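Local coordinates for CDP-4-keto-6-deoxy-D-glucose-3-dehydrase (Yersinia pseudotuberculosis, PDB 3BB8), which catalyses, with a vitamin B6-derived cofactor, the C-3 dehydration of CDP-4-keto-6-deoxy-D-glucose as the E1 dehydrase, a step of lipopolysaccharide sugar biosynthesis, at the interface of chains A and B. Residues are numbered along the deposited sequence; one frame, centred on the assembly and turned at random. Chains: chain A/B, CDP-4-keto-6-deoxy-D-glucose-3-dehydrase.

Contact 1: the interface of chains A and B. Residues chain A 378, 383-385, 405; chain B 272, 276, 280-282.
A:Gln384 pushes its carboxamide between B:Leu272 and the backbone of B:Tyr280 to B:Tyr282, in a segment of one subunit that lies against its partner in the dimer of this aminotransferase-fold enzyme. Its chain bends at chi2 (-76°), which turns the amide tip towards chain B. As modelled, OE1 of A:Gln384 faces the carbonyl O of B:Tyr280 at 3.1 Å, and NE2 lies 2.7 Å from the backbone N of B:Tyr282. Acceptor thus meets acceptor and donor meets donor, so the placement of the two amide ends is doubtful; exchanging them would probably turn both clashes into hydrogen bonds. With the ends exchanged, one flat group would serve a backbone C=O and an N-H together, which would explain a glutamine here. The amide also passes close to CD2 of the B:Tyr282 ring, tilted off its plane, amide and ring planes 57° apart. B:Leu272 forks over the polar tip: CD1 lies 3.7 Å from CD of A:Gln384, while CD2 reaches SD of A:Met405 at 3.6 Å. A:Met405, with CG anti to its backbone N (chi1 177°), suits this boundary because its flexible thioether can follow both neighbours, and its side chain meets B:Tyr276 at about a right angle. A:Pro385 lays its ring CG against the backbone O of B:Tyr282 and the methyl of B:Thr281. In the plane of the B:Tyr276 ring, at its edge, the backbone O of A:Met405 lies 3.2 Å from CE1.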
loop_
_atom_site.group_PDB
_atom_site.type_symbol
_atom_site.label_atom_id
_atom_site.label_comp_id
_atom_site.label_asym_id
_atom_site.label_seq_id
_atom_site.Cartn_x
_atom_site.Cartn_y
_atom_site.Cartn_z
ATOM N N ALA A 378 5.461 -7.958 -18.874
ATOM C CA ALA A 378 5.046 -9.353 -19.023
ATOM C C ALA A 378 5.059 -9.957 -20.437
ATOM O O ALA A 378 4.900 -11.171 -20.595
ATOM C CB ALA A 378 3.658 -9.535 -18.391
ATOM N N ARG A 383 0.767 -16.004 -20.994
ATOM C CA ARG A 383 1.850 -16.987 -20.988
ATOM C C ARG A 383 2.710 -16.900 -19.732
ATOM O O ARG A 383 3.742 -17.572 -19.622
ATOM C CB ARG A 383 2.752 -16.817 -22.218
ATOM C CG ARG A 383 2.058 -17.061 -23.541
ATOM C CD ARG A 383 3.036 -16.933 -24.700
ATOM N NE ARG A 383 2.362 -17.157 -25.972
ATOM C CZ ARG A 383 2.037 -18.354 -26.448
ATOM N NH1 ARG A 383 2.335 -19.447 -25.757
ATOM N NH2 ARG A 383 1.396 -18.455 -27.607
ATOM N N GLN A 384 2.311 -16.056 -18.792
ATOM C CA GLN A 384 3.070 -15.920 -17.558
ATOM C C GLN A 384 2.657 -17.050 -16.644
ATOM O O GLN A 384 1.493 -17.434 -16.619
ATOM C CB GLN A 384 2.780 -14.570 -16.892
ATOM C CG GLN A 384 3.484 -13.400 -17.559
ATOM C CD GLN A 384 4.953 -13.337 -17.218
ATOM O OE1 GLN A 384 5.741 -12.722 -17.934
ATOM N NE2 GLN A 384 5.331 -13.950 -16.109
ATOM N N PRO A 385 3.604 -17.604 -15.878
ATOM C CA PRO A 385 3.273 -18.702 -14.974
ATOM C C PRO A 385 2.090 -18.487 -14.042
ATOM O O PRO A 385 1.340 -19.431 -13.808
ATOM C CB PRO A 385 4.582 -18.958 -14.216
ATOM C CG PRO A 385 5.421 -17.780 -14.481
ATOM C CD PRO A 385 5.047 -17.340 -15.868
ATOM N N MET A 405 6.488 -10.325 -26.964
ATOM C CA MET A 405 7.070 -11.161 -25.926
ATOM C C MET A 405 8.409 -11.716 -26.382
ATOM O O MET A 405 9.347 -11.815 -25.592
ATOM C CB MET A 405 6.127 -12.318 -25.585
ATOM C CG MET A 405 6.693 -13.298 -24.562
ATOM S SD MET A 405 5.685 -14.784 -24.415
ATOM C CE MET A 405 5.856 -15.436 -26.075
ATOM N N LEU B 272 6.652 -18.716 -21.679
ATOM C CA LEU B 272 7.492 -17.570 -21.999
ATOM C C LEU B 272 8.720 -18.063 -22.757
ATOM O O LEU B 272 9.173 -19.190 -22.553
ATOM C CB LEU B 272 7.949 -16.853 -20.727
ATOM C CG LEU B 272 6.935 -16.013 -19.953
ATOM C CD1 LEU B 272 7.614 -15.415 -18.731
ATOM C CD2 LEU B 272 6.374 -14.919 -20.852
ATOM N N TYR B 276 13.815 -14.896 -21.079
ATOM C CA TYR B 276 12.950 -13.812 -20.626
ATOM C C TYR B 276 13.389 -13.346 -19.239
ATOM O O TYR B 276 13.493 -14.145 -18.312
ATOM C CB TYR B 276 11.493 -14.271 -20.566
ATOM C CG TYR B 276 10.516 -13.159 -20.846
ATOM C CD1 TYR B 276 10.223 -12.787 -22.154
ATOM C CD2 TYR B 276 9.920 -12.441 -19.804
ATOM C CE1 TYR B 276 9.367 -11.728 -22.424
ATOM C CE2 TYR B 276 9.063 -11.373 -20.066
ATOM C CZ TYR B 276 8.794 -11.024 -21.380
ATOM O OH TYR B 276 7.966 -9.965 -21.662
ATOM N N TYR B 280 10.880 -9.771 -14.919
ATOM C CA TYR B 280 9.565 -9.661 -15.546
ATOM C C TYR B 280 8.853 -11.003 -15.722
ATOM O O TYR B 280 8.066 -11.188 -16.660
ATOM C CB TYR B 280 9.681 -8.953 -16.898
ATOM C CG TYR B 280 10.002 -7.472 -16.810
ATOM C CD1 TYR B 280 10.357 -6.754 -17.951
ATOM C CD2 TYR B 280 9.923 -6.781 -15.600
ATOM C CE1 TYR B 280 10.622 -5.386 -17.896
ATOM C CE2 TYR B 280 10.188 -5.410 -15.533
ATOM C CZ TYR B 280 10.534 -4.720 -16.690
ATOM O OH TYR B 280 10.775 -3.367 -16.652
ATOM N N THR B 281 9.152 -11.938 -14.824
ATOM C CA THR B 281 8.507 -13.247 -14.806
ATOM C C THR B 281 7.657 -13.252 -13.524
ATOM O O THR B 281 8.174 -13.061 -12.423
ATOM C CB THR B 281 9.543 -14.370 -14.758
ATOM O OG1 THR B 281 10.411 -14.244 -15.891
ATOM C CG2 THR B 281 8.853 -15.741 -14.795
ATOM N N TYR B 282 6.356 -13.469 -13.666
ATOM C CA TYR B 282 5.442 -13.422 -12.518
ATOM C C TYR B 282 4.782 -14.744 -12.101
ATOM O O TYR B 282 4.017 -15.344 -12.851
ATOM C CB TYR B 282 4.376 -12.365 -12.811
ATOM C CG TYR B 282 4.981 -11.031 -13.184
ATOM C CD1 TYR B 282 5.455 -10.155 -12.203
ATOM C CD2 TYR B 282 5.146 -10.671 -14.527
ATOM C CE1 TYR B 282 6.083 -8.950 -12.552
ATOM C CE2 TYR B 282 5.767 -9.479 -14.881
ATOM C CZ TYR B 282 6.234 -8.623 -13.893
ATOM O OH TYR B 282 6.869 -7.457 -14.250
#

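Contact 2: the interface of chains A and B. Residues chain A 46, 49-50, 53, 294; chain B 50, 53, 58, 294.
Helices 43-55 of the two chains run in roughly opposite directions across each other, A:Val50 meeting B:Val50, while B:Leu58 in the loop beyond has an unusual positive phi (96°). The protein belongs to the DegT/DnrJ/EryC1 family, whose members have the aspartate aminotransferase fold and typically work as dimers; here helix packs on helix around the two-fold axis. The two valines cross with CG2 of A:Val50 against CG1 of B:Val50 at 3.7 Å. Their branched, stiff side chains fill the gap between the helices with little flexibility to lose. Beside them, CB of A:Met49 rests 3.7 Å from CB of B:Ser53, a residue small enough to let the helices come near. Serine brings a hydroxyl into this mainly apolar seam, and A:Ser53 shows how it can be accommodated: OG donates to the backbone O of A:Met49, one helical turn earlier, at 2.6 Å. With OG anti to its own carbonyl carbon (chi1 -61°), the hydroxyl turns back onto its own helix, and the donor is tilted 29° from the carbonyl plane. Further along A:Met49, the thioether meets B:Met294 at about a right angle, SD of A:Met49 lying 3.8 Å from CE of B:Met294. Long, unbranched and polarisable, methionines can adapt to each other in such a place. The CE methyl of A:Met49 continues to CD2 of B:Leu58 at 4.1 Å.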
loop_
_atom_site.group_PDB
_atom_site.type_symbol
_atom_site.label_atom_id
_atom_site.label_comp_id
_atom_site.label_asym_id
_atom_site.label_seq_id
_atom_site.Cartn_x
_atom_site.Cartn_y
_atom_site.Cartn_z
ATOM N N LEU A 46 15.196 16.838 -1.703
ATOM C CA LEU A 46 15.764 16.547 -0.393
ATOM C C LEU A 46 15.345 17.558 0.659
ATOM O O LEU A 46 15.156 17.206 1.823
ATOM C CB LEU A 46 17.293 16.485 -0.449
ATOM C CG LEU A 46 17.898 15.213 -1.056
ATOM C CD1 LEU A 46 17.778 15.271 -2.569
ATOM C CD2 LEU A 46 19.359 15.084 -0.640
ATOM N N MET A 49 11.606 16.855 1.746
ATOM C CA MET A 49 11.534 15.643 2.552
ATOM C C MET A 49 12.027 15.925 3.967
ATOM O O MET A 49 11.554 15.322 4.932
ATOM C CB MET A 49 12.352 14.514 1.924
ATOM C CG MET A 49 11.729 13.964 0.659
ATOM S SD MET A 49 12.471 12.405 0.190
ATOM C CE MET A 49 14.028 12.991 -0.523
ATOM N N VAL A 50 12.981 16.841 4.086
ATOM C CA VAL A 50 13.502 17.202 5.396
ATOM C C VAL A 50 12.436 18.004 6.130
ATOM O O VAL A 50 12.217 17.805 7.326
ATOM C CB VAL A 50 14.807 18.022 5.281
ATOM C CG1 VAL A 50 15.123 18.710 6.601
ATOM C CG2 VAL A 50 15.957 17.088 4.921
ATOM N N SER A 53 9.935 15.688 7.350
ATOM C CA SER A 53 10.512 14.911 8.439
ATOM C C SER A 53 10.459 15.723 9.727
ATOM O O SER A 53 10.123 15.204 10.791
ATOM C CB SER A 53 11.969 14.544 8.133
ATOM O OG SER A 53 12.074 13.758 6.958
ATOM N N MET A 294 6.042 12.466 3.911
ATOM C CA MET A 294 7.430 12.436 3.452
ATOM C C MET A 294 7.431 12.164 1.951
ATOM O O MET A 294 8.051 12.890 1.165
ATOM C CB MET A 294 8.222 11.336 4.154
ATOM C CG MET A 294 8.495 11.596 5.614
ATOM S SD MET A 294 7.110 11.250 6.737
ATOM C CE MET A 294 7.279 9.476 6.930
ATOM N N VAL B 50 15.934 12.300 8.102
ATOM C CA VAL B 50 16.689 13.264 7.315
ATOM C C VAL B 50 17.808 12.477 6.639
ATOM O O VAL B 50 18.122 12.703 5.468
ATOM C CB VAL B 50 17.289 14.384 8.205
ATOM C CG1 VAL B 50 18.143 15.333 7.367
ATOM C CG2 VAL B 50 16.169 15.165 8.861
ATOM N N SER B 53 16.373 10.927 3.845
ATOM C CA SER B 53 16.039 11.933 2.844
ATOM C C SER B 53 17.287 12.334 2.066
ATOM O O SER B 53 17.220 12.626 0.872
ATOM C CB SER B 53 15.431 13.178 3.502
ATOM O OG SER B 53 14.181 12.898 4.111
ATOM N N LEU B 58 15.523 6.329 -1.627
ATOM C CA LEU B 58 14.085 6.429 -1.846
ATOM C C LEU B 58 13.282 5.163 -1.566
ATOM O O LEU B 58 12.603 5.060 -0.544
ATOM C CB LEU B 58 13.798 6.986 -3.242
ATOM C CG LEU B 58 14.234 8.431 -3.497
ATOM C CD1 LEU B 58 13.301 9.106 -4.490
ATOM C CD2 LEU B 58 14.295 9.213 -2.194
ATOM N N MET B 294 12.347 6.227 3.884
ATOM C CA MET B 294 12.079 7.335 4.800
ATOM C C MET B 294 11.217 6.772 5.938
ATOM O O MET B 294 11.463 7.020 7.120
ATOM C CB MET B 294 11.313 8.463 4.100
ATOM C CG MET B 294 12.107 9.239 3.066
ATOM S SD MET B 294 12.202 8.445 1.443
ATOM C CE MET B 294 10.701 9.062 0.676
#

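Contact 3: the interface of chains A and B. Residues chain A 9-10, 13; chain B 9-10, 13.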
loop_
_atom_site.group_PDB
_atom_site.type_symbol
_atom_site.label_atom_id
_atom_site.label_comp_id
_atom_site.label_asym_id
_atom_site.label_seq_id
_atom_site.Cartn_x
_atom_site.Cartn_y
_atom_site.Cartn_z
ATOM N N GLN A 9 18.265 27.344 8.165
ATOM C CA GLN A 9 19.688 27.025 8.177
ATOM C C GLN A 9 19.927 25.564 7.811
ATOM O O GLN A 9 20.907 25.234 7.142
ATOM C CB GLN A 9 20.295 27.330 9.547
ATOM C CG GLN A 9 21.804 27.155 9.611
ATOM C CD GLN A 9 22.380 27.547 10.957
ATOM O OE1 GLN A 9 22.220 28.682 11.408
ATOM N NE2 GLN A 9 23.054 26.607 11.609
ATOM N N ILE A 10 19.027 24.692 8.255
ATOM C CA ILE A 10 19.023 23.303 7.812
ATOM C C ILE A 10 18.840 23.205 6.302
ATOM O O ILE A 10 19.513 22.417 5.635
ATOM C CB ILE A 10 17.912 22.493 8.508
ATOM C CG1 ILE A 10 18.209 22.355 10.002
ATOM C CG2 ILE A 10 17.766 21.125 7.859
ATOM C CD1 ILE A 10 17.138 21.613 10.772
ATOM N N LEU A 13 22.369 23.771 4.666
ATOM C CA LEU A 13 23.263 22.620 4.738
ATOM C C LEU A 13 22.760 21.461 3.877
ATOM O O LEU A 13 23.498 20.511 3.600
ATOM C CB LEU A 13 23.418 22.161 6.191
ATOM C CG LEU A 13 23.902 23.213 7.194
ATOM C CD1 LEU A 13 24.180 22.540 8.530
ATOM C CD2 LEU A 13 25.161 23.893 6.677
ATOM N N GLN B 9 26.524 17.965 10.805
ATOM C CA GLN B 9 26.174 19.321 11.204
ATOM C C GLN B 9 24.657 19.458 11.140
ATOM O O GLN B 9 24.045 20.105 11.990
ATOM C CB GLN B 9 26.832 20.355 10.288
ATOM C CG GLN B 9 26.781 21.769 10.850
ATOM C CD GLN B 9 27.427 22.791 9.934
ATOM O OE1 GLN B 9 28.572 22.628 9.509
ATOM N NE2 GLN B 9 26.695 23.860 9.631
ATOM N N ILE B 10 24.052 18.842 10.127
ATOM C CA ILE B 10 22.604 18.879 9.975
ATOM C C ILE B 10 21.996 18.073 11.118
ATOM O O ILE B 10 20.983 18.465 11.694
ATOM C CB ILE B 10 22.154 18.271 8.623
ATOM C CG1 ILE B 10 22.635 19.157 7.470
ATOM C CG2 ILE B 10 20.637 18.150 8.581
ATOM C CD1 ILE B 10 22.304 18.621 6.093
ATOM N N LEU B 13 21.682 20.463 13.965
ATOM C CA LEU B 13 20.633 21.452 13.758
ATOM C C LEU B 13 19.227 20.886 13.943
ATOM O O LEU B 13 18.312 21.611 14.332
ATOM C CB LEU B 13 20.753 22.079 12.365
ATOM C CG LEU B 13 22.012 22.903 12.074
ATOM C CD1 LEU B 13 21.834 23.636 10.749
ATOM C CD2 LEU B 13 22.256 23.907 13.191
#
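The carboxamides of A:Gln9 and B:Gln9 are the flat groups, and the forked end of the partner's Leu13 sits to one side of each amide plane, ahead of the NE2 tip at A:Gln9 and more over the face at B:Gln9. Each glutamine has CG anti to its backbone N (chi1 -174° in A:Gln9) and stays extended beyond CG, a shape that carries the amide across to the partner's leucine, which it crosses at about a right angle. Glutamine suits this rim because its methylenes cover the leucine, CG of A:Gln9 lying 3.7 Å from CD1 of B:Leu13; NE2, as modelled, packs on the leucine methyls, and OE1 points away from them. The N-terminal helices (6-15 of chain A, 3-21 of chain B) run nearly antiparallel near the two-fold axis, an apolar-cored contact that probably helps hold the subunits together. Between them A:Ile10 and B:Leu13 slide past each other in opposite directions, with CG1 of the isoleucine 3.5 Å from CB of the leucine. Beta-branched isoleucine gives a stiff wall and leucine a projecting fork. At the centre the two leucines cross at about a right angle, CD1 of A:Leu13 and CD1 of B:Leu13 being 3.4 Å apart.

The C-alpha centres of contact 2 and contact 3 are about 14 Å apart, whereas contact 1 lies about 35 Å from contact 2 and about 48 Å from contact 3. They share no residues. Contacts 2 and 3 pair equivalent helices of the two chains, helix 43-55 and the start of the helix from 293 in contact 2, the N-terminal helices in contact 3, near the two-fold axis. Contact 1 joins different segments, a mostly loop stretch of chain B with loop, 3-10 turns and helix 399-407 of chain A, and recurs with the chains exchanged. Together, near-axis and outlying patches probably fix the mutual orientation of the subunits.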